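Local structure of toll-like receptor 13 (Mus musculus, 4Z0C) at residues L50-L61 with D75-E83. The protein recognises bacterial 23S ribosomal RNA as an innate immune receptor and signals through MYD88 and TRAF6 to activate NF-kappa-B. Sequence-based numbering, arbitrary orientation.
Sequences LPPWSFTNLSAL and DEGAFRGLE. With NAG (2-acetamido-2-deoxy-beta-D-glucopyranose), chain K.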
loop_
_atom_site.group_PDB
_atom_site.type_symbol
_atom_site.label_atom_id
_atom_site.label_comp_id
_atom_site.label_asym_id
_atom_site.label_seq_id
_atom_site.Cartn_x
_atom_site.Cartn_y
_atom_site.Cartn_z
ATOM N N LEU A 50 43.576 -11.072 9.819
ATOM C CA LEU A 50 43.957 -9.858 10.521
ATOM C C LEU A 50 45.452 -9.930 10.803
ATOM O O LEU A 50 45.875 -10.584 11.765
ATOM C CB LEU A 50 43.187 -9.721 11.839
ATOM C CG LEU A 50 41.958 -8.809 11.867
ATOM C CD1 LEU A 50 40.916 -9.299 10.893
ATOM C CD2 LEU A 50 41.379 -8.663 13.265
ATOM N N PRO A 51 46.257 -9.264 9.954
ATOM C CA PRO A 51 47.723 -9.200 10.044
ATOM C C PRO A 51 48.201 -8.521 11.328
ATOM O O PRO A 51 47.402 -7.856 11.993
ATOM C CB PRO A 51 48.122 -8.377 8.810
ATOM C CG PRO A 51 46.854 -7.656 8.374
ATOM C CD PRO A 51 45.740 -8.576 8.753
ATOM N N PRO A 52 49.488 -8.717 11.680
ATOM C CA PRO A 52 50.178 -8.262 12.898
ATOM C C PRO A 52 50.119 -6.784 13.303
ATOM O O PRO A 52 50.309 -6.509 14.473
ATOM C CB PRO A 52 51.629 -8.653 12.625
ATOM C CG PRO A 52 51.517 -9.883 11.822
ATOM C CD PRO A 52 50.318 -9.688 10.939
ATOM N N TRP A 53 49.905 -5.843 12.403
ATOM C CA TRP A 53 49.706 -4.476 12.876
ATOM C C TRP A 53 48.594 -3.817 12.088
ATOM O O TRP A 53 48.811 -2.808 11.412
ATOM C CB TRP A 53 50.999 -3.645 12.809
ATOM C CG TRP A 53 51.844 -3.719 14.055
ATOM C CD1 TRP A 53 52.739 -4.706 14.393
ATOM C CD2 TRP A 53 51.872 -2.770 15.135
ATOM N NE1 TRP A 53 53.314 -4.426 15.610
ATOM C CE2 TRP A 53 52.804 -3.247 16.087
ATOM C CE3 TRP A 53 51.197 -1.573 15.395
ATOM C CZ2 TRP A 53 53.077 -2.564 17.275
ATOM C CZ3 TRP A 53 51.483 -0.887 16.576
ATOM C CH2 TRP A 53 52.413 -1.385 17.495
ATOM N N SER A 54 47.400 -4.398 12.195
ATOM C CA SER A 54 46.277 -4.025 11.352
ATOM C C SER A 54 45.835 -2.591 11.566
ATOM O O SER A 54 45.402 -1.938 10.629
ATOM C CB SER A 54 45.109 -4.987 11.567
ATOM O OG SER A 54 45.426 -6.292 11.102
ATOM N N PHE A 55 46.010 -2.076 12.776
ATOM C CA PHE A 55 45.487 -0.751 13.102
ATOM C C PHE A 55 46.522 0.274 13.571
ATOM O O PHE A 55 46.218 1.113 14.416
ATOM C CB PHE A 55 44.350 -0.893 14.111
ATOM C CG PHE A 55 43.252 -1.788 13.626
ATOM C CD1 PHE A 55 42.276 -1.301 12.761
ATOM C CD2 PHE A 55 43.214 -3.134 13.991
ATOM C CE1 PHE A 55 41.274 -2.129 12.292
ATOM C CE2 PHE A 55 42.200 -3.968 13.522
ATOM C CZ PHE A 55 41.237 -3.463 12.669
ATOM N N THR A 56 47.731 0.204 13.010
ATOM C CA THR A 56 48.865 1.056 13.410
ATOM C C THR A 56 48.552 2.552 13.501
ATOM O O THR A 56 48.840 3.193 14.510
ATOM C CB THR A 56 50.071 0.909 12.451
ATOM O OG1 THR A 56 50.391 -0.472 12.271
ATOM C CG2 THR A 56 51.284 1.633 13.013
ATOM N N ASN A 57 47.968 3.109 12.445
ATOM C CA ASN A 57 47.700 4.543 12.418
ATOM C C ASN A 57 46.320 4.916 12.978
ATOM O O ASN A 57 45.850 6.039 12.810
ATOM C CB ASN A 57 47.923 5.117 11.004
ATOM C CG ASN A 57 49.405 5.138 10.598
ATOM O OD1 ASN A 57 50.280 5.190 11.455
ATOM N ND2 ASN A 57 49.679 5.121 9.282
ATOM N N LEU A 58 45.684 3.968 13.659
ATOM C CA LEU A 58 44.341 4.160 14.205
ATOM C C LEU A 58 44.238 3.866 15.712
ATOM O O LEU A 58 43.332 3.155 16.156
ATOM C CB LEU A 58 43.348 3.302 13.423
ATOM C CG LEU A 58 43.052 3.794 12.006
ATOM C CD1 LEU A 58 42.505 2.694 11.111
ATOM C CD2 LEU A 58 42.071 4.945 12.073
ATOM N N SER A 59 45.148 4.436 16.500
ATOM C CA SER A 59 45.235 4.113 17.921
ATOM C C SER A 59 44.207 4.871 18.752
ATOM O O SER A 59 44.111 4.668 19.970
ATOM C CB SER A 59 46.634 4.382 18.474
ATOM O OG SER A 59 46.866 5.777 18.557
ATOM N N ALA A 60 43.421 5.725 18.101
ATOM C CA ALA A 60 42.370 6.432 18.824
ATOM C C ALA A 60 41.073 5.614 18.871
ATOM O O ALA A 60 40.113 6.003 19.551
ATOM C CB ALA A 60 42.125 7.800 18.214
ATOM N N LEU A 61 41.048 4.470 18.184
ATOM C CA LEU A 61 39.810 3.677 18.084
ATOM C C LEU A 61 39.266 3.299 19.456
ATOM O O LEU A 61 40.013 2.882 20.354
ATOM C CB LEU A 61 40.019 2.396 17.277
ATOM C CG LEU A 61 40.326 2.472 15.789
ATOM C CD1 LEU A 61 40.497 1.062 15.236
ATOM C CD2 LEU A 61 39.243 3.242 15.062
ATOM N N ASP A 75 46.362 -12.737 13.527
ATOM C CA ASP A 75 47.755 -12.891 13.903
ATOM C C ASP A 75 48.041 -12.246 15.247
ATOM O O ASP A 75 47.431 -11.239 15.606
ATOM C CB ASP A 75 48.681 -12.256 12.865
ATOM C CG ASP A 75 48.610 -12.936 11.517
ATOM O OD1 ASP A 75 48.325 -14.151 11.469
ATOM O OD2 ASP A 75 48.880 -12.245 10.502
ATOM N N GLU A 76 48.987 -12.831 15.972
ATOM C CA GLU A 76 49.568 -12.203 17.159
ATOM C C GLU A 76 50.056 -10.797 16.793
ATOM O O GLU A 76 50.701 -10.602 15.764
ATOM C CB GLU A 76 50.731 -13.046 17.681
ATOM C CG GLU A 76 50.675 -13.355 19.166
ATOM C CD GLU A 76 51.569 -12.451 20.033
ATOM O OE1 GLU A 76 52.193 -11.496 19.504
ATOM O OE2 GLU A 76 51.644 -12.711 21.260
ATOM N N GLY A 77 49.692 -9.813 17.608
ATOM C CA GLY A 77 50.017 -8.427 17.321
ATOM C C GLY A 77 48.883 -7.656 16.641
ATOM O O GLY A 77 48.900 -6.422 16.627
ATOM N N ALA A 78 47.888 -8.372 16.113
ATOM C CA ALA A 78 46.812 -7.758 15.322
ATOM C C ALA A 78 46.297 -6.420 15.850
ATOM O O ALA A 78 46.201 -5.437 15.099
ATOM C CB ALA A 78 45.665 -8.722 15.163
ATOM N N PHE A 79 46.013 -6.386 17.148
ATOM C CA PHE A 79 45.430 -5.213 17.796
ATOM C C PHE A 79 46.420 -4.340 18.596
ATOM O O PHE A 79 46.006 -3.625 19.516
ATOM C CB PHE A 79 44.275 -5.648 18.695
ATOM C CG PHE A 79 43.279 -6.522 18.003
ATOM C CD1 PHE A 79 42.384 -5.987 17.081
ATOM C CD2 PHE A 79 43.224 -7.886 18.270
ATOM C CE1 PHE A 79 41.451 -6.807 16.439
ATOM C CE2 PHE A 79 42.298 -8.714 17.626
ATOM C CZ PHE A 79 41.413 -8.176 16.721
ATOM N N ARG A 80 47.712 -4.417 18.278
ATOM C CA ARG A 80 48.699 -3.583 18.983
ATOM C C ARG A 80 48.476 -2.080 18.787
ATOM O O ARG A 80 48.078 -1.635 17.712
ATOM C CB ARG A 80 50.143 -3.984 18.649
ATOM C CG ARG A 80 50.765 -4.859 19.743
ATOM C CD ARG A 80 52.073 -5.553 19.354
ATOM N NE ARG A 80 52.475 -6.531 20.370
ATOM C CZ ARG A 80 52.846 -6.219 21.611
ATOM N NH1 ARG A 80 52.875 -4.949 21.997
ATOM N NH2 ARG A 80 53.186 -7.174 22.469
ATOM N N GLY A 81 48.735 -1.306 19.837
ATOM C CA GLY A 81 48.513 0.129 19.801
ATOM C C GLY A 81 47.083 0.571 20.078
ATOM O O GLY A 81 46.846 1.751 20.332
ATOM N N LEU A 82 46.133 -0.364 20.056
ATOM C CA LEU A 82 44.718 -0.037 20.274
ATOM C C LEU A 82 44.358 0.049 21.755
ATOM O O LEU A 82 43.446 -0.632 22.221
ATOM C CB LEU A 82 43.799 -1.058 19.580
ATOM C CG LEU A 82 43.835 -1.063 18.051
ATOM C CD1 LEU A 82 42.720 -1.932 17.428
ATOM C CD2 LEU A 82 43.737 0.370 17.560
ATOM N N GLU A 83 45.058 0.906 22.484
ATOM C CA GLU A 83 44.931 0.949 23.939
ATOM C C GLU A 83 43.718 1.718 24.477
ATOM O O GLU A 83 43.477 1.745 25.684
ATOM C CB GLU A 83 46.233 1.448 24.577
ATOM C CG GLU A 83 46.952 0.370 25.390
ATOM C CD GLU A 83 48.081 -0.311 24.627
ATOM O OE1 GLU A 83 49.124 -0.598 25.250
ATOM O OE2 GLU A 83 47.911 -0.594 23.419
HETATM C C1 NAG K . 51.063 5.443 8.981
HETATM C C2 NAG K . 51.279 4.698 7.656
HETATM C C3 NAG K . 52.599 5.084 6.982
HETATM C C4 NAG K . 52.578 6.588 6.765
HETATM C C5 NAG K . 52.427 7.283 8.119
HETATM C C6 NAG K . 52.401 8.802 7.928
HETATM C C7 NAG K . 50.275 2.535 7.190
HETATM C C8 NAG K . 50.565 1.069 7.035
HETATM N N2 NAG K . 51.188 3.262 7.836
HETATM O O3 NAG K . 52.785 4.425 5.744
HETATM O O4 NAG K . 53.744 7.017 6.088
HETATM O O5 NAG K . 51.270 6.843 8.836
HETATM O O6 NAG K . 51.486 9.153 6.908
HETATM O O7 NAG K . 49.230 3.007 6.733
#
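Leu50, Phe55 and Leu61 meet Ala78, Phe79 and Leu82 in the apolar part of this contact. Leu50 puts CD2 3.5 Å from CZ of Phe79, and CB of Ala78 lies against one face of that same Phe79 ring. The Phe55 and Phe79 side chains run alongside each other and point the same way, CE2 of Phe55 standing 4.1 Å from CD1 of Phe79. With CG beside its backbone N (chi1 -67°), Leu82 spreads both methyls into the other segment: CD1 lies 3.7 Å from Phe55 CD2, and CD2 4.0 Å from Leu61 CD1. Leu26 and Ile30 of helix 26-30 and Leu40 of strand 39-41 also pack on Phe55.

Farther out, Trp53 is exposed but lays its six-membered ring over Arg80. This CH-pi contact places Arg80 CB 3.6 Å from the ring centroid, 15° off the normal, while the extended arginine chain, whose CD also lies near the indole, carries its guanidinium away from the contact.

Polar links are few and use the backbone. Asp75 N donates to Leu50 O (2.8 Å, N-H...O angle 158°), and a weak bond joins Ser54 N to Ala78 O. Within the same segment Ser54 OG donates to Pro51 O at 2.7 Å, tying the side chain of Ser54 back to the backbone three residues earlier. The Asp75 carboxylate lies beside the Pro51-Pro52 pair, and its OD1 forms a salt bridge with Lys73.

Asn57 carries an N-linked glycan on ND2. The arrangement is that of consecutive leucine-rich repeats: equivalent loops leaving strands 49-50 and 73-74 stack with their phenylalanines and leucines turned into the core of the solenoid ectodomain.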